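Local atomic coordinates of potential RNA-dependent RNA polymerase (Human picobirnavirus, PDB entry 5I62), a protein that copies RNA from RNA templates as the RNA-dependent RNA polymerase of a double-stranded RNA virus, serving both transcription and genome replication. Residues Ser155-Cys160 against Met171-Arg176; Asp241-Lys246 against Asn353-Gly358; Asp360-Tyr365 against Gln394-Leu399. All coordinates share one frame; numbering follows the deposited sequence.

Contact 1 of 3, residues Ser155-Cys160 against Met171-Arg176; sequences SKTIPC and MRQNGR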
ATOM      1  N   SER A 155     -24.071  14.536   1.843  1.00 20.78           N
ATOM      2  CA  SER A 155     -25.114  15.341   1.221  1.00 25.39           C
ATOM      3  C   SER A 155     -24.574  16.694   0.783  1.00 23.20           C
ATOM      4  O   SER A 155     -25.103  17.293  -0.153  1.00 27.71           O
ATOM      5  CB  SER A 155     -26.295  15.526   2.176  1.00 23.97           C
ATOM      6  OG  SER A 155     -25.883  16.237   3.333  1.00 29.61           O
ATOM      7  N   LYS A 156     -23.528  17.184   1.436  1.00 19.30           N
ATOM      8  CA  LYS A 156     -22.886  18.427   1.024  1.00 20.75           C
ATOM      9  C   LYS A 156     -21.896  18.240  -0.121  1.00 25.01           C
ATOM     10  O   LYS A 156     -21.434  19.234  -0.691  1.00 22.86           O
ATOM     11  CB  LYS A 156     -22.153  19.053   2.207  1.00 22.52           C
ATOM     12  CG  LYS A 156     -23.056  19.447   3.363  1.00 25.91           C
ATOM     13  CD  LYS A 156     -22.268  20.284   4.360  1.00 26.09           C
ATOM     14  CE  LYS A 156     -22.409  19.753   5.771  1.00 38.40           C
ATOM     15  NZ  LYS A 156     -21.379  20.325   6.694  1.00 38.94           N
ATOM     16  N   THR A 157     -21.545  16.999  -0.457  1.00 22.66           N
ATOM     17  CA  THR A 157     -20.481  16.724  -1.412  1.00 22.74           C
ATOM     18  C   THR A 157     -21.010  16.370  -2.793  1.00 20.40           C
ATOM     19  O   THR A 157     -20.509  16.882  -3.800  1.00 22.85           O
ATOM     20  CB  THR A 157     -19.575  15.598  -0.887  1.00 18.61           C
ATOM     21  OG1 THR A 157     -19.010  15.997   0.355  1.00 19.31           O
ATOM     22  CG2 THR A 157     -18.415  15.321  -1.871  1.00 19.13           C
ATOM     23  N   ILE A 158     -22.008  15.499  -2.865  1.00 20.75           N
ATOM     24  CA  ILE A 158     -22.545  15.087  -4.160  1.00 21.29           C
ATOM     25  C   ILE A 158     -23.872  15.802  -4.458  1.00 23.45           C
ATOM     26  O   ILE A 158     -24.591  16.150  -3.541  1.00 21.88           O
ATOM     27  CB  ILE A 158     -22.707  13.558  -4.225  1.00 22.71           C
ATOM     28  CG1 ILE A 158     -23.659  13.056  -3.151  1.00 23.65           C
ATOM     29  CG2 ILE A 158     -21.348  12.871  -4.083  1.00 23.66           C
ATOM     30  CD1 ILE A 158     -23.964  11.547  -3.280  1.00 25.01           C
ATOM     31  N   PRO A 159     -24.190  16.027  -5.746  1.00 26.14           N
ATOM     32  CA  PRO A 159     -23.342  15.688  -6.890  1.00 24.07           C
ATOM     33  C   PRO A 159     -22.138  16.618  -6.986  1.00 25.21           C
ATOM     34  O   PRO A 159     -22.209  17.771  -6.540  1.00 21.77           O
ATOM     35  CB  PRO A 159     -24.284  15.867  -8.086  1.00 27.73           C
ATOM     36  CG  PRO A 159     -25.176  16.985  -7.647  1.00 28.40           C
ATOM     37  CD  PRO A 159     -25.426  16.710  -6.177  1.00 29.37           C
ATOM     38  N   CYS A 160     -21.038  16.113  -7.533  1.00 20.04           N
ATOM     39  CA  CYS A 160     -19.809  16.880  -7.603  1.00 23.51           C
ATOM     40  C   CYS A 160     -19.182  16.743  -8.985  1.00 24.46           C
ATOM     41  O   CYS A 160     -19.417  15.779  -9.711  1.00 23.86           O
ATOM     42  CB  CYS A 160     -18.802  16.468  -6.508  1.00 20.04           C
ATOM     43  SG  CYS A 160     -18.303  14.718  -6.508  1.00 27.11           S
ATOM     44  N   MET A 171     -13.588  22.267  -7.576  1.00 16.58           N
ATOM     45  CA  MET A 171     -14.530  21.271  -7.061  1.00 16.70           C
ATOM     46  C   MET A 171     -15.895  21.927  -6.896  1.00 17.03           C
ATOM     47  O   MET A 171     -16.093  22.729  -5.975  1.00 16.99           O
ATOM     48  CB  MET A 171     -14.048  20.681  -5.743  1.00 13.28           C
ATOM     49  CG  MET A 171     -12.608  20.175  -5.797  1.00 14.90           C
ATOM     50  SD  MET A 171     -12.203  19.085  -4.435  1.00 17.88           S
ATOM     51  CE  MET A 171     -12.663  20.102  -3.003  1.00 17.03           C
ATOM     52  N   ARG A 172     -16.830  21.592  -7.780  1.00 15.49           N
ATOM     53  CA  ARG A 172     -18.226  21.991  -7.613  1.00 19.51           C
ATOM     54  C   ARG A 172     -18.942  20.898  -6.831  1.00 21.21           C
ATOM     55  O   ARG A 172     -19.008  19.755  -7.284  1.00 19.92           O
ATOM     56  CB  ARG A 172     -18.917  22.215  -8.959  1.00 19.86           C
ATOM     57  CG  ARG A 172     -18.579  23.510  -9.653  1.00 24.87           C
ATOM     58  CD  ARG A 172     -19.301  24.719  -9.033  1.00 32.81           C
ATOM     59  NE  ARG A 172     -20.762  24.609  -9.013  1.00 31.14           N
ATOM     60  CZ  ARG A 172     -21.570  25.508  -8.449  1.00 29.71           C
ATOM     61  NH1 ARG A 172     -21.061  26.591  -7.860  1.00 29.24           N
ATOM     62  NH2 ARG A 172     -22.888  25.331  -8.475  1.00 32.18           N
ATOM     63  N   GLN A 173     -19.474  21.238  -5.662  1.00 15.97           N
ATOM     64  CA  GLN A 173     -20.084  20.257  -4.770  1.00 18.84           C
ATOM     65  C   GLN A 173     -21.457  20.768  -4.372  1.00 19.87           C
ATOM     66  O   GLN A 173     -21.548  21.743  -3.622  1.00 16.15           O
ATOM     67  CB  GLN A 173     -19.233  20.022  -3.520  1.00 18.77           C
ATOM     68  CG  GLN A 173     -17.812  19.599  -3.809  1.00 18.26           C
ATOM     69  CD  GLN A 173     -16.988  19.393  -2.552  1.00 22.06           C
ATOM     70  OE1 GLN A 173     -15.819  19.029  -2.640  1.00 16.53           O
ATOM     71  NE2 GLN A 173     -17.605  19.615  -1.362  1.00 16.21           N
ATOM     72  N   ASN A 174     -22.508  20.118  -4.884  1.00 22.28           N
ATOM     73  CA  ASN A 174     -23.899  20.442  -4.561  1.00 23.57           C
ATOM     74  C   ASN A 174     -24.122  21.939  -4.355  1.00 20.19           C
ATOM     75  O   ASN A 174     -24.495  22.364  -3.261  1.00 20.89           O
ATOM     76  CB  ASN A 174     -24.346  19.670  -3.313  1.00 19.89           C
ATOM     77  CG  ASN A 174     -25.849  19.705  -3.117  1.00 27.82           C
ATOM     78  OD1 ASN A 174     -26.585  20.044  -4.038  1.00 25.81           O
ATOM     79  ND2 ASN A 174     -26.310  19.351  -1.917  1.00 26.36           N
ATOM     80  N   GLY A 175     -23.852  22.757  -5.379  1.00 22.89           N
ATOM     81  CA  GLY A 175     -24.134  24.185  -5.303  1.00 19.59           C
ATOM     82  C   GLY A 175     -23.003  25.063  -4.805  1.00 19.82           C
ATOM     83  O   GLY A 175     -23.109  26.286  -4.911  1.00 18.86           O
ATOM     84  N   ARG A 176     -21.933  24.489  -4.265  1.00 17.56           N
ATOM     85  CA  ARG A 176     -20.765  25.230  -3.816  1.00 18.56           C
ATOM     86  C   ARG A 176     -19.626  25.057  -4.820  1.00 18.32           C
ATOM     87  O   ARG A 176     -19.507  24.017  -5.458  1.00 18.05           O
ATOM     88  CB  ARG A 176     -20.286  24.734  -2.450  1.00 17.21           C
ATOM     89  CG  ARG A 176     -21.236  24.977  -1.294  1.00 16.63           C
ATOM     90  CD  ARG A 176     -22.266  23.857  -1.165  1.00 18.42           C
ATOM     91  NE  ARG A 176     -22.695  23.670   0.224  1.00 21.86           N
ATOM     92  CZ  ARG A 176     -23.598  22.775   0.604  1.00 23.37           C
ATOM     93  NH1 ARG A 176     -24.172  21.993  -0.304  1.00 19.37           N
ATOM     94  NH2 ARG A 176     -23.926  22.657   1.890  1.00 22.47           N
TER
HETATM   95  O   HOH W   1     -19.810  21.489  -0.348  1.00 17.53           O
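Here a tight beta-hairpin turn, with Asn174 at its corner, docks against the backbone that leaves helix 150-157, with Ser155 and Pro159 as its partners. The hairpin joins strands 168-173 and 176-189 of the mixed sheet, in a region probably belonging to the fingers of the polymerase. Gln173-Arg176 form a type I' turn in which Asn174 and Gly175 take the two positive-phi corners. Asn174 bonds twice to the segment 155-160. Its backbone N gives an almost straight bond to Pro159 O, 2.9 Å long with 170° at the hydrogen. Its side chain, with CG anti to the backbone N (chi1 -167°), brings ND2 to 3.0 Å from Ser155 O, a more bent bond whose acceptor lies tilted out of the amide plane. The peptide before Pro159 is cis, and one residue later the chain joins the sheet: Cys160 and Gln173 make an antiparallel non-hydrogen-bonded pair, with Cys160 CA 3.0 Å from Arg172 O in a CA-H...O contact. Gln173 lays CB 3.4 Å from Thr157 O. Arg176 folds back on its own turn, NH1 donating to Asn174 O, and one face of its guanidinium is turned to Lys156 O. The two long side chains cross obliquely, with carbon on the lysine side: Lys156 CG lies 3.6 Å from Arg176 NH2, while the ammonium engages Tyr146 in a cation-pi contact. One water completes the joint, donating to Lys156 O at 2.8 Å and accepting from Gln173 NE2 at 3.1 Å.

Contact 2 of 3, residues Asp241-Lys246 against Asn353-Gly358; sequences DRRITK and NSQCLG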
ATOM      1  N   ASP A 241      -0.196 -16.781  -3.867  1.00 15.77           N
ATOM      2  CA  ASP A 241       0.582 -18.003  -3.698  1.00 18.87           C
ATOM      3  C   ASP A 241       0.351 -18.964  -4.853  1.00 16.57           C
ATOM      4  O   ASP A 241       1.278 -19.644  -5.302  1.00 17.41           O
ATOM      5  CB  ASP A 241       0.223 -18.684  -2.375  1.00 18.63           C
ATOM      6  CG  ASP A 241       0.579 -17.831  -1.154  1.00 29.45           C
ATOM      7  OD1 ASP A 241       1.293 -16.813  -1.331  1.00 24.95           O
ATOM      8  OD2 ASP A 241       0.157 -18.180  -0.017  1.00 29.49           O
ATOM      9  N   ARG A 242      -0.885 -19.051  -5.336  1.00 17.91           N
ATOM     10  CA  ARG A 242      -1.139 -19.933  -6.461  1.00 20.49           C
ATOM     11  C   ARG A 242      -0.371 -19.491  -7.691  1.00 16.67           C
ATOM     12  O   ARG A 242       0.164 -20.325  -8.419  1.00 16.89           O
ATOM     13  CB  ARG A 242      -2.620 -20.035  -6.773  1.00 23.52           C
ATOM     14  CG  ARG A 242      -3.334 -20.928  -5.793  1.00 35.57           C
ATOM     15  CD  ARG A 242      -4.687 -21.302  -6.310  1.00 44.31           C
ATOM     16  NE  ARG A 242      -5.134 -20.311  -7.280  1.00 41.05           N
ATOM     17  CZ  ARG A 242      -6.028 -19.368  -6.986  1.00 39.63           C
ATOM     18  NH1 ARG A 242      -6.549 -19.290  -5.756  1.00 40.11           N
ATOM     19  NH2 ARG A 242      -6.384 -18.484  -7.921  1.00 37.17           N
ATOM     20  N   ARG A 243      -0.306 -18.183  -7.945  1.00 17.66           N
ATOM     21  CA  ARG A 243       0.422 -17.726  -9.123  1.00 16.36           C
ATOM     22  C   ARG A 243       1.933 -17.859  -8.941  1.00 17.49           C
ATOM     23  O   ARG A 243       2.646 -18.182  -9.900  1.00 15.99           O
ATOM     24  CB  ARG A 243       0.041 -16.296  -9.483  1.00 19.21           C
ATOM     25  CG  ARG A 243       0.579 -15.895 -10.852  1.00 18.92           C
ATOM     26  CD  ARG A 243      -0.330 -14.952 -11.591  1.00 20.90           C
ATOM     27  NE  ARG A 243      -1.687 -15.471 -11.765  1.00 25.95           N
ATOM     28  CZ  ARG A 243      -2.704 -14.740 -12.222  1.00 25.90           C
ATOM     29  NH1 ARG A 243      -2.505 -13.467 -12.554  1.00 22.93           N
ATOM     30  NH2 ARG A 243      -3.918 -15.271 -12.342  1.00 24.11           N
ATOM     31  N   ILE A 244       2.446 -17.603  -7.731  1.00 15.07           N
ATOM     32  CA  ILE A 244       3.862 -17.883  -7.452  1.00 14.10           C
ATOM     33  C   ILE A 244       4.190 -19.327  -7.819  1.00 15.58           C
ATOM     34  O   ILE A 244       5.209 -19.615  -8.464  1.00 15.17           O
ATOM     35  CB  ILE A 244       4.204 -17.625  -5.972  1.00 15.59           C
ATOM     36  CG1 ILE A 244       4.026 -16.152  -5.578  1.00 15.45           C
ATOM     37  CG2 ILE A 244       5.632 -18.106  -5.669  1.00 13.90           C
ATOM     38  CD1 ILE A 244       4.966 -15.219  -6.278  1.00 18.19           C
ATOM     39  N   THR A 245       3.337 -20.257  -7.379  1.00 14.25           N
ATOM     40  CA  THR A 245       3.525 -21.676  -7.672  1.00 17.24           C
ATOM     41  C   THR A 245       3.603 -21.922  -9.181  1.00 16.70           C
ATOM     42  O   THR A 245       4.501 -22.621  -9.661  1.00 18.48           O
ATOM     43  CB  THR A 245       2.387 -22.498  -7.051  1.00 19.38           C
ATOM     44  OG1 THR A 245       2.217 -22.166  -5.661  1.00 17.17           O
ATOM     45  CG2 THR A 245       2.676 -23.997  -7.181  1.00 20.23           C
ATOM     46  N   LYS A 246       2.667 -21.350  -9.937  1.00 17.17           N
ATOM     47  CA  LYS A 246       2.656 -21.535 -11.389  1.00 16.51           C
ATOM     48  C   LYS A 246       3.898 -20.940 -12.034  1.00 17.93           C
ATOM     49  O   LYS A 246       4.423 -21.501 -13.006  1.00 18.32           O
ATOM     50  CB  LYS A 246       1.387 -20.924 -11.988  1.00 15.76           C
ATOM     51  CG  LYS A 246       0.113 -21.684 -11.614  1.00 20.94           C
ATOM     52  CD  LYS A 246       0.330 -23.181 -11.908  1.00 23.56           C
ATOM     53  CE  LYS A 246      -0.655 -24.079 -11.169  1.00 28.74           C
ATOM     54  NZ  LYS A 246      -2.055 -23.961 -11.676  1.00 28.24           N
ATOM     55  N   ASN A 353       2.678 -15.713 -15.437  1.00 15.74           N
ATOM     56  CA  ASN A 353       2.542 -15.924 -14.002  1.00 17.47           C
ATOM     57  C   ASN A 353       3.423 -14.991 -13.174  1.00 18.63           C
ATOM     58  O   ASN A 353       3.376 -15.062 -11.938  1.00 16.03           O
ATOM     59  CB  ASN A 353       2.834 -17.382 -13.670  1.00 15.89           C
ATOM     60  CG  ASN A 353       1.913 -18.331 -14.418  1.00 18.44           C
ATOM     61  OD1 ASN A 353       0.699 -18.313 -14.204  1.00 18.83           O
ATOM     62  ND2 ASN A 353       2.477 -19.147 -15.296  1.00 16.68           N
ATOM     63  N   SER A 354       4.235 -14.150 -13.821  1.00 16.09           N
ATOM     64  CA  SER A 354       4.838 -13.014 -13.135  1.00 12.62           C
ATOM     65  C   SER A 354       3.726 -12.154 -12.529  1.00 13.06           C
ATOM     66  O   SER A 354       2.581 -12.166 -12.983  1.00 14.22           O
ATOM     67  CB  SER A 354       5.689 -12.182 -14.101  1.00 13.76           C
ATOM     68  OG  SER A 354       6.673 -12.997 -14.739  1.00 15.49           O
ATOM     69  N   GLN A 355       4.072 -11.393 -11.486  1.00 12.91           N
ATOM     70  CA  GLN A 355       3.081 -10.616 -10.750  1.00 14.73           C
ATOM     71  C   GLN A 355       3.638  -9.240 -10.411  1.00 16.74           C
ATOM     72  O   GLN A 355       4.851  -9.064 -10.264  1.00 14.78           O
ATOM     73  CB  GLN A 355       2.676 -11.301  -9.431  1.00 14.85           C
ATOM     74  CG  GLN A 355       2.034 -12.640  -9.565  1.00 18.57           C
ATOM     75  CD  GLN A 355       1.603 -13.178  -8.216  1.00 16.54           C
ATOM     76  OE1 GLN A 355       2.131 -14.180  -7.733  1.00 19.51           O
ATOM     77  NE2 GLN A 355       0.654 -12.492  -7.592  1.00 13.23           N
ATOM     78  N   CYS A 356       2.734  -8.273 -10.249  1.00 15.72           N
ATOM     79  CA  CYS A 356       3.125  -6.980  -9.711  1.00 16.23           C
ATOM     80  C   CYS A 356       1.951  -6.340  -8.978  1.00 18.58           C
ATOM     81  O   CYS A 356       0.784  -6.618  -9.257  1.00 18.54           O
ATOM     82  CB  CYS A 356       3.646  -6.023 -10.794  1.00 17.50           C
ATOM     83  SG  CYS A 356       2.568  -5.818 -12.217  1.00 20.72           S
ATOM     84  N   LEU A 357       2.291  -5.460  -8.047  1.00 17.96           N
ATOM     85  CA  LEU A 357       1.295  -4.728  -7.281  1.00 21.78           C
ATOM     86  C   LEU A 357       1.954  -3.439  -6.835  1.00 19.08           C
ATOM     87  O   LEU A 357       2.936  -3.487  -6.091  1.00 20.97           O
ATOM     88  CB  LEU A 357       0.807  -5.527  -6.076  1.00 21.41           C
ATOM     89  CG  LEU A 357      -0.124  -4.716  -5.167  1.00 23.87           C
ATOM     90  CD1 LEU A 357      -1.503  -4.612  -5.797  1.00 21.01           C
ATOM     91  CD2 LEU A 357      -0.200  -5.323  -3.774  1.00 23.14           C
ATOM     92  N   GLY A 358       1.455  -2.309  -7.325  1.00 18.71           N
ATOM     93  CA  GLY A 358       2.094  -1.045  -6.999  1.00 18.67           C
ATOM     94  C   GLY A 358       3.558  -1.081  -7.385  1.00 21.27           C
ATOM     95  O   GLY A 358       3.896  -1.399  -8.534  1.00 20.25           O
TER
HETATM   96  O   HOH W   2      -0.073 -11.854 -12.551  1.00 24.04           O
HETATM   97  O   HOH W   3      -1.560 -18.467 -12.507  1.00 31.79           O
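Arg243 and Asn353 carry this contact, where helix 237-250 lies against the start of strand 355-357 and the residues leading into it. The tight part is made by carbon. Arg243 has CG anti to the backbone N (chi1 -169°), which presses that methylene to 3.1 Å from Asn353 O. Gln355 CG packs against the same stem, 3.8 Å from Arg243 CG, and the side chains of Gln355 and Ile244 cross at about a right angle. One helical turn on from Arg243, Lys246 offers only the base of its side chain, CB 3.5 Å from Asn353 OD1, while the rest of the chain turns off from the segment 353-358. On the inner side Ile244 goes on to touch Val362 and Cys396, tying the helix to the strands beyond.

The outer side is looser and wet. Two waters stand between the guanidinium of Arg243 and the segment 353-358. One lies in the guanidinium plane, accepts from Arg243 NH1 at 2.9 Å and donates to Ser354 O at 2.7 Å, an oxygen that also takes a bond from Arg336. The second accepts from Arg243 NE at 3.1 Å and donates to Asn353 OD1 at 2.8 Å. A weak bond from NH2 to Gly229 O holds a further corner. The arginine therefore works in two ways: its aliphatic stem packs directly, whereas its guanidinium is coupled through water to two neutral oxygens of 353-354, probably a weaker polar link than a direct bond.

Contact 3 of 3, residues Asp360-Tyr365 against Gln394-Leu399; sequences DGVLTY and QDCTYL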
ATOM      1  N   ASP A 360       5.763  -3.220  -6.230  1.00 18.57           N
ATOM      2  CA  ASP A 360       6.302  -4.536  -5.912  1.00 22.35           C
ATOM      3  C   ASP A 360       6.116  -5.475  -7.097  1.00 15.79           C
ATOM      4  O   ASP A 360       5.030  -5.526  -7.666  1.00 15.29           O
ATOM      5  CB  ASP A 360       5.615  -5.134  -4.686  1.00 21.15           C
ATOM      6  CG  ASP A 360       6.587  -5.793  -3.754  1.00 34.30           C
ATOM      7  OD1 ASP A 360       7.160  -6.852  -4.104  1.00 35.36           O
ATOM      8  OD2 ASP A 360       6.794  -5.213  -2.666  1.00 49.49           O
ATOM      9  N   GLY A 361       7.153  -6.227  -7.441  1.00 18.09           N
ATOM     10  CA  GLY A 361       7.071  -7.116  -8.589  1.00 16.59           C
ATOM     11  C   GLY A 361       7.908  -8.365  -8.427  1.00 16.93           C
ATOM     12  O   GLY A 361       8.919  -8.379  -7.713  1.00 17.50           O
ATOM     13  N   VAL A 362       7.491  -9.420  -9.121  1.00 14.62           N
ATOM     14  CA  VAL A 362       8.271 -10.643  -9.209  1.00 13.13           C
ATOM     15  C   VAL A 362       8.020 -11.219 -10.594  1.00 15.40           C
ATOM     16  O   VAL A 362       6.874 -11.267 -11.047  1.00 15.31           O
ATOM     17  CB  VAL A 362       7.919 -11.628  -8.070  1.00 18.40           C
ATOM     18  CG1 VAL A 362       6.440 -12.017  -8.092  1.00 18.04           C
ATOM     19  CG2 VAL A 362       8.778 -12.855  -8.138  1.00 22.35           C
ATOM     20  N   LEU A 363       9.086 -11.570 -11.307  1.00 14.47           N
ATOM     21  CA  LEU A 363       8.903 -11.898 -12.717  1.00 13.43           C
ATOM     22  C   LEU A 363       9.995 -12.832 -13.216  1.00 14.13           C
ATOM     23  O   LEU A 363      11.071 -12.946 -12.631  1.00 16.75           O
ATOM     24  CB  LEU A 363       8.858 -10.629 -13.588  1.00 14.28           C
ATOM     25  CG  LEU A 363      10.191  -9.940 -13.922  1.00 14.95           C
ATOM     26  CD1 LEU A 363      10.030  -9.031 -15.139  1.00 13.97           C
ATOM     27  CD2 LEU A 363      10.685  -9.110 -12.736  1.00 15.78           C
ATOM     28  N   THR A 364       9.705 -13.475 -14.341  1.00 16.66           N
ATOM     29  CA  THR A 364      10.724 -14.255 -15.026  1.00 15.77           C
ATOM     30  C   THR A 364      10.415 -14.262 -16.516  1.00 16.62           C
ATOM     31  O   THR A 364       9.266 -14.091 -16.929  1.00 15.41           O
ATOM     32  CB  THR A 364      10.818 -15.687 -14.458  1.00 18.81           C
ATOM     33  OG1 THR A 364      11.983 -16.348 -14.975  1.00 19.34           O
ATOM     34  CG2 THR A 364       9.580 -16.490 -14.820  1.00 18.98           C
ATOM     35  N   TYR A 365      11.470 -14.392 -17.316  1.00 16.82           N
ATOM     36  CA  TYR A 365      11.369 -14.648 -18.744  1.00 16.63           C
ATOM     37  C   TYR A 365      12.704 -15.217 -19.208  1.00 17.25           C
ATOM     38  O   TYR A 365      13.696 -15.126 -18.485  1.00 17.34           O
ATOM     39  CB  TYR A 365      10.989 -13.374 -19.527  1.00 15.14           C
ATOM     40  CG  TYR A 365      11.971 -12.222 -19.400  1.00 16.68           C
ATOM     41  CD1 TYR A 365      13.159 -12.191 -20.138  1.00 18.83           C
ATOM     42  CD2 TYR A 365      11.688 -11.137 -18.572  1.00 15.85           C
ATOM     43  CE1 TYR A 365      14.044 -11.125 -20.026  1.00 17.76           C
ATOM     44  CE2 TYR A 365      12.559 -10.068 -18.454  1.00 15.83           C
ATOM     45  CZ  TYR A 365      13.738 -10.067 -19.179  1.00 23.24           C
ATOM     46  OH  TYR A 365      14.606  -9.003 -19.057  1.00 22.93           O
ATOM     47  N   GLN A 394      15.326 -20.699  -6.990  1.00 23.43           N
ATOM     48  CA  GLN A 394      14.480 -21.560  -6.166  1.00 22.68           C
ATOM     49  C   GLN A 394      13.566 -20.824  -5.199  1.00 22.94           C
ATOM     50  O   GLN A 394      12.662 -21.456  -4.639  1.00 21.49           O
ATOM     51  CB  GLN A 394      15.320 -22.551  -5.342  1.00 27.56           C
ATOM     52  CG  GLN A 394      16.366 -23.366  -6.117  1.00 34.01           C
ATOM     53  CD  GLN A 394      17.663 -22.598  -6.323  1.00 40.88           C
ATOM     54  OE1 GLN A 394      17.868 -21.507  -5.751  1.00 46.68           O
ATOM     55  NE2 GLN A 394      18.558 -23.163  -7.145  1.00 47.80           N
ATOM     56  N   ASP A 395      13.772 -19.533  -4.961  1.00 20.16           N
ATOM     57  CA  ASP A 395      12.893 -18.845  -4.026  1.00 21.99           C
ATOM     58  C   ASP A 395      12.683 -17.405  -4.476  1.00 22.34           C
ATOM     59  O   ASP A 395      13.304 -16.931  -5.426  1.00 21.24           O
ATOM     60  CB  ASP A 395      13.436 -18.960  -2.591  1.00 20.13           C
ATOM     61  CG  ASP A 395      14.781 -18.270  -2.399  1.00 26.17           C
ATOM     62  OD1 ASP A 395      14.973 -17.130  -2.866  1.00 25.30           O
ATOM     63  OD2 ASP A 395      15.663 -18.891  -1.765  1.00 29.80           O
ATOM     64  N   CYS A 396      11.786 -16.710  -3.776  1.00 20.68           N
ATOM     65  CA  CYS A 396      11.519 -15.317  -4.094  1.00 19.87           C
ATOM     66  C   CYS A 396      10.879 -14.652  -2.887  1.00 21.33           C
ATOM     67  O   CYS A 396      10.418 -15.316  -1.959  1.00 18.32           O
ATOM     68  CB  CYS A 396      10.618 -15.180  -5.335  1.00 17.71           C
ATOM     69  SG  CYS A 396       8.970 -15.903  -5.119  1.00 24.14           S
ATOM     70  N   THR A 397      10.882 -13.331  -2.904  1.00 17.96           N
ATOM     71  CA  THR A 397      10.148 -12.555  -1.917  1.00 19.40           C
ATOM     72  C   THR A 397       9.223 -11.626  -2.673  1.00 19.94           C
ATOM     73  O   THR A 397       9.617 -11.044  -3.687  1.00 24.44           O
ATOM     74  CB  THR A 397      11.084 -11.762  -0.994  1.00 22.81           C
ATOM     75  OG1 THR A 397      11.919 -10.916  -1.796  1.00 31.02           O
ATOM     76  CG2 THR A 397      11.969 -12.703  -0.189  1.00 21.48           C
ATOM     77  N   TYR A 398       7.991 -11.516  -2.199  1.00 17.71           N
ATOM     78  CA  TYR A 398       6.974 -10.705  -2.847  1.00 17.24           C
ATOM     79  C   TYR A 398       5.996 -10.303  -1.761  1.00 19.17           C
ATOM     80  O   TYR A 398       5.542 -11.167  -1.010  1.00 17.12           O
ATOM     81  CB  TYR A 398       6.267 -11.489  -3.965  1.00 14.78           C
ATOM     82  CG  TYR A 398       5.200 -10.725  -4.705  1.00 14.87           C
ATOM     83  CD1 TYR A 398       5.469  -9.484  -5.275  1.00 19.03           C
ATOM     84  CD2 TYR A 398       3.911 -11.239  -4.835  1.00 15.65           C
ATOM     85  CE1 TYR A 398       4.489  -8.785  -5.959  1.00 16.93           C
ATOM     86  CE2 TYR A 398       2.923 -10.542  -5.524  1.00 17.57           C
ATOM     87  CZ  TYR A 398       3.221  -9.311  -6.080  1.00 16.88           C
ATOM     88  OH  TYR A 398       2.248  -8.613  -6.772  1.00 15.87           O
ATOM     89  N   LEU A 399       5.726  -8.999  -1.654  1.00 18.61           N
ATOM     90  CA  LEU A 399       4.828  -8.434  -0.634  1.00 18.05           C
ATOM     91  C   LEU A 399       5.284  -8.812   0.771  1.00 18.45           C
ATOM     92  O   LEU A 399       4.469  -9.098   1.647  1.00 17.49           O
ATOM     93  CB  LEU A 399       3.377  -8.866  -0.867  1.00 18.52           C
ATOM     94  CG  LEU A 399       2.818  -8.547  -2.259  1.00 19.82           C
ATOM     95  CD1 LEU A 399       1.353  -8.987  -2.364  1.00 23.22           C
ATOM     96  CD2 LEU A 399       2.973  -7.060  -2.601  1.00 20.93           C
TER
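Asp360 OD1 lies close to two groups of the other segment: Tyr398 CD1 is 3.3 Å from it, and the backbone N of Leu399 3.6 Å. The carboxylate and ring planes stand 72° apart, and the oxygen approaches the ring obliquely. Behind the carboxylate, Asp360 CB rests 3.9 Å from Leu399 CD2, so one aspartate meets both a ring and an aliphatic tip.

The rest is mainly apolar and centres on the Tyr398 ring, which is covered on both faces. CG of the tyrosine is anti to its backbone N (chi1 -180°), which sets it 3.8 Å from Val362 CG1. That methyl sits over one face, 4.0 Å from the ring centroid, in a CH-pi contact displaced toward the rim. Over the centre of the opposite face sits CG of Leu399, the next residue, whose backbone has positive phi. Near the ring plane, at the edge, comes the main chain of strand 360-363, with Gly361 N 4.0 Å from Tyr398 CE1. Val362 forks: while CG1 takes the ring, CG2 reaches across to Cys396 CB at 4.1 Å. Met247 of helix 237-250 also presses on this valine.

The two strands belong to different sheets and run roughly antiparallel, 157° between directions, with axes 7.1 Å apart at closest approach; side chains rather than backbone bonds join them. Asp360 closes the Gly-Asp-Asp signature that begins at Gly358, at the turn of hairpin 355-363. By sequence and topology this is polymerase motif C, and hairpin 395-404 probably corresponds to motif E, called the primer grip in related enzymes; their packing is characteristic of the polymerase palm.

Contacts 2 and 3 are neighbours in the palm, their centres about 8 Å apart, whereas contact 1 lies on the far side of the chain's centre, its nearest atoms about 25 Å from contact 2. The two palm contacts hold the same hairpin: 353-358 and 360-365 carry its adjacent strands, joined by the backbone pair Gln355 N to Val362 O, and Tyr398 OH packs against Cys356. Chemistry follows place. The buried contact 3 rests on an aromatic ring, aliphatic groups and the approach of a carboxylate to them; the partly buried contact 2 mixes methylene packing with water bridges to a charge; contact 1, nearer the surface, relies on direct hydrogen bonds to backbone carbonyls.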